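Local coordinates for tryptophan decarboxylase 1 (Oryza sativa subsp. japonica, PDB 6KHO) that decarboxylates L-tryptophan to tryptamine and 5-hydroxy-L-tryptophan to serotonin, using pyridoxal 5'-phosphate as cofactor in a homodimer, at the interface of chains A and B. Numbering follows the deposited sequence. Chains: chain A/B, Tryptophan decarboxylase 1.

Contact 1: the interface of chains A and B. Residues chain A 41-42, 45, 109-110, 113; chain B 25, 30.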
loop_
_atom_site.group_PDB
_atom_site.type_symbol
_atom_site.label_atom_id
_atom_site.label_comp_id
_atom_site.label_asym_id
_atom_site.label_seq_id
_atom_site.Cartn_x
_atom_site.Cartn_y
_atom_site.Cartn_z
ATOM N N ILE A 41 -12.261 -6.889 -20.033
ATOM C CA ILE A 41 -11.807 -5.496 -20.022
ATOM C C ILE A 41 -12.162 -4.808 -21.336
ATOM O O ILE A 41 -12.629 -3.662 -21.345
ATOM C CB ILE A 41 -10.292 -5.417 -19.731
ATOM C CG1 ILE A 41 -9.982 -5.787 -18.279
ATOM C CG2 ILE A 41 -9.770 -4.024 -20.009
ATOM C CD1 ILE A 41 -8.521 -6.159 -18.062
ATOM N N SER A 42 -11.944 -5.487 -22.467
ATOM C CA SER A 42 -12.331 -4.915 -23.756
ATOM C C SER A 42 -13.822 -4.599 -23.789
ATOM O O SER A 42 -14.224 -3.516 -24.222
ATOM C CB SER A 42 -11.978 -5.873 -24.897
ATOM O OG SER A 42 -10.606 -6.202 -24.867
ATOM N N TYR A 45 -14.708 -1.491 -21.418
ATOM C CA TYR A 45 -14.453 -0.160 -21.951
ATOM C C TYR A 45 -15.431 0.185 -23.071
ATOM O O TYR A 45 -15.833 1.342 -23.214
ATOM C CB TYR A 45 -13.017 -0.047 -22.454
ATOM C CG TYR A 45 -11.961 -0.021 -21.361
ATOM C CD1 TYR A 45 -12.237 0.481 -20.095
ATOM C CD2 TYR A 45 -10.684 -0.503 -21.610
ATOM C CE1 TYR A 45 -11.255 0.495 -19.101
ATOM C CE2 TYR A 45 -9.703 -0.486 -20.639
ATOM C CZ TYR A 45 -9.985 0.008 -19.387
ATOM O OH TYR A 45 -8.975 0.010 -18.427
ATOM N N SER A 109 -3.991 3.841 -18.598
ATOM C CA SER A 109 -3.453 3.597 -19.928
ATOM C C SER A 109 -3.158 2.114 -20.088
ATOM O O SER A 109 -2.916 1.401 -19.107
ATOM C CB SER A 109 -2.182 4.420 -20.190
ATOM O OG SER A 109 -1.108 4.010 -19.342
ATOM N N ALA A 110 -3.171 1.661 -21.344
ATOM C CA ALA A 110 -2.879 0.255 -21.622
ATOM C C ALA A 110 -1.483 -0.128 -21.142
ATOM O O ALA A 110 -1.286 -1.226 -20.608
ATOM C CB ALA A 110 -3.033 -0.027 -23.116
ATOM N N ILE A 113 -1.610 -0.644 -17.223
ATOM C CA ILE A 113 -2.289 -1.891 -16.875
ATOM C C ILE A 113 -1.416 -3.090 -17.234
ATOM O O ILE A 113 -1.296 -4.041 -16.453
ATOM C CB ILE A 113 -3.660 -1.970 -17.569
ATOM C CG1 ILE A 113 -4.566 -0.836 -17.077
ATOM C CG2 ILE A 113 -4.304 -3.309 -17.286
ATOM C CD1 ILE A 113 -5.741 -0.546 -18.027
ATOM N N LEU B 25 -6.630 4.324 -23.708
ATOM C CA LEU B 25 -7.368 3.081 -23.527
ATOM C C LEU B 25 -8.122 2.678 -24.791
ATOM O O LEU B 25 -9.186 2.062 -24.713
ATOM C CB LEU B 25 -8.326 3.190 -22.339
ATOM C CG LEU B 25 -7.655 3.408 -20.973
ATOM C CD1 LEU B 25 -8.699 3.751 -19.918
ATOM C CD2 LEU B 25 -6.847 2.175 -20.553
ATOM N N VAL B 30 -5.400 -1.739 -25.972
ATOM C CA VAL B 30 -5.730 -2.489 -24.763
ATOM C C VAL B 30 -5.598 -3.988 -25.014
ATOM O O VAL B 30 -4.912 -4.704 -24.274
ATOM C CB VAL B 30 -7.138 -2.111 -24.266
ATOM C CG1 VAL B 30 -7.686 -3.181 -23.318
ATOM C CG2 VAL B 30 -7.092 -0.757 -23.588
#
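The phenolic oxygen of A:Tyr45 lies against both methyl branches of B:Leu25, with OH 3.7 Å from CD2, a van der Waals contact and not a polar bond. This is a largely apolar patch of the dimer interface of a group II, pyridoxal-phosphate-dependent decarboxylase, where the amino-terminal segment of each subunit packs on its partner. B:Leu25, in the loop just before helix 27-47, crosses the tyrosine side chain at about a right angle. Its CB stands 4.3 Å above the ring plane of A:Tyr45, displaced toward the rim. A forked leucine suits this spot: CD1 stays by the tyrosine, and CD2 also reaches A:Ser109 CA at 3.7 Å and A:Ile113 CD1 at 3.9 Å, so that it bridges helix 27-47 and helix 110-122 of chain A. Tyrosine suits its own place because the long, flat ring spans both chain B residues, offering a face to B:Leu25 and its CE2 atom to B:Val30.

B:Val30, one turn into its helix, divides its two branches. CG2 touches the tyrosine at CE2, 3.9 Å away, whereas CG1, set opposite the main-chain nitrogen by a chi1 of 161°, turns to A:Ile41 CG2 at 4.0 Å. Beta-branching thus lets one short residue meet two side chains of helix 27-47 of chain A. Behind it, small A:Ala110 allows close backbone approach, its CB lying 4.0 Å from B:Val30 CA.

Contact 2: the interface of chains A and B. Residues chain A 184, 187, 224, 353; chain B 222-223.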
loop_
_atom_site.group_PDB
_atom_site.type_symbol
_atom_site.label_atom_id
_atom_site.label_comp_id
_atom_site.label_asym_id
_atom_site.label_seq_id
_atom_site.Cartn_x
_atom_site.Cartn_y
_atom_site.Cartn_z
ATOM N N VAL A 184 7.122 12.087 10.397
ATOM C CA VAL A 184 7.890 11.362 11.400
ATOM C C VAL A 184 9.339 11.833 11.396
ATOM O O VAL A 184 9.937 12.043 12.455
ATOM C CB VAL A 184 7.776 9.846 11.174
ATOM C CG1 VAL A 184 8.890 9.111 11.919
ATOM C CG2 VAL A 184 6.409 9.359 11.662
ATOM N N ARG A 187 9.294 15.295 13.009
ATOM C CA ARG A 187 9.055 15.094 14.435
ATOM C C ARG A 187 10.320 14.657 15.163
ATOM O O ARG A 187 10.688 15.225 16.201
ATOM C CB ARG A 187 7.948 14.056 14.632
ATOM C CG ARG A 187 7.587 13.772 16.104
ATOM C CD ARG A 187 6.815 12.448 16.254
ATOM N NE ARG A 187 7.686 11.287 16.047
ATOM C CZ ARG A 187 7.267 10.030 15.901
ATOM N NH1 ARG A 187 5.965 9.739 15.927
ATOM N NH2 ARG A 187 8.156 9.061 15.717
ATOM N N ALA A 224 1.066 10.193 13.714
ATOM C CA ALA A 224 2.436 10.383 14.180
ATOM C C ALA A 224 2.516 10.904 15.614
ATOM O O ALA A 224 3.626 11.036 16.146
ATOM C CB ALA A 224 3.175 11.341 13.240
ATOM N N LEU A 353 13.268 5.481 9.701
ATOM C CA LEU A 353 12.506 4.372 9.129
ATOM C C LEU A 353 13.303 3.083 8.971
ATOM O O LEU A 353 12.699 2.028 8.729
ATOM C CB LEU A 353 11.946 4.773 7.756
ATOM C CG LEU A 353 10.985 5.961 7.721
ATOM C CD1 LEU A 353 10.670 6.357 6.288
ATOM C CD2 LEU A 353 9.723 5.601 8.483
ATOM N N ARG B 222 7.610 3.152 17.387
ATOM C CA ARG B 222 8.251 4.466 17.351
ATOM C C ARG B 222 7.486 5.414 16.435
ATOM O O ARG B 222 7.354 6.606 16.738
ATOM C CB ARG B 222 9.720 4.339 16.916
ATOM C CG ARG B 222 10.558 3.477 17.864
ATOM C CD ARG B 222 12.068 3.521 17.554
ATOM N NE ARG B 222 12.395 2.911 16.263
ATOM C CZ ARG B 222 12.601 1.608 16.077
ATOM N NH1 ARG B 222 12.508 0.762 17.096
ATOM N NH2 ARG B 222 12.902 1.149 14.872
ATOM N N LEU B 223 6.957 4.904 15.325
ATOM C CA LEU B 223 6.180 5.748 14.423
ATOM C C LEU B 223 4.962 6.326 15.128
ATOM O O LEU B 223 4.592 7.483 14.895
ATOM C CB LEU B 223 5.731 4.946 13.187
ATOM C CG LEU B 223 6.809 4.383 12.250
ATOM C CD1 LEU B 223 6.174 3.713 11.028
ATOM C CD2 LEU B 223 7.718 5.507 11.821
#
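The guanidinium group of A:Arg187 reaches across the dimer interface to two successive backbone carbonyls at the end of helix 215-223 of chain B. NH1 donates to B:Leu223 O at 2.8 Å, and NH2 to B:Arg222 O at 2.8 Å. Both nitrogens approach from above the carbonyl planes, by 55° at B:Leu223, so neither bond lies along a lone pair. NH1 also donates within its own subunit to A:Ala224 O, 2.7 Å away and almost in the guanidinium plane. A bend at chi3 (72°) turns the otherwise extended arginine toward these oxygens, and A:Val184 CG2 lies over one face, toward the rim. The hydrogen bonds probably fix the group's rotation, with this methyl limiting it on that side. Arginine suits the place because a flat, multiply donating cation can cap several carbonyls, and its positive charge probably complements the partial negative charge at the carboxyl end of the helix. An alanine here removes the guanidinium group, which would probably leave the carbonyls of B:Arg222 and B:Leu223 and A:Ala224 O without these donors and weaken the link between subunits.

The tightly packed part lies beside this polar cap. B:Leu223 CD2 sits 3.8 Å from A:Val184 CG1 and 3.9 Å from A:Leu353 CD2, crossing each side chain at about a right angle, and its branched tip suits a cleft between two helices. The margins are looser: chain B hides hardly any surface of A:Ala224, and B:Arg222 joins through its carbonyl while its long side chain points away from A:Arg187. Polar cap and leucine plug together link the two subunits of the homodimer and probably steady the helices next to their cofactor sites.

Contacts 1 and 2 lie about 39 Å apart between their C-alpha centres and share no residue or secondary-structure element, so they secure the same dimer at separate levels. Contact 1, about 35 Å from A:Tyr359, joins helix 27-47 of both chains with helix 110-122 of chain A. Contact 2 is nearer that catalytic residue, about 20 Å away, and uses helices 346-353 and 175-194, the latter starting at the cofactor-binding A:Thr175 and A:Ser176, and helix 215-223, which directly follows B:His214 of the active site. Two-fold symmetry repeats both. Contact 1 probably serves assembly, whereas contact 2 may also steady elements that shape the active site.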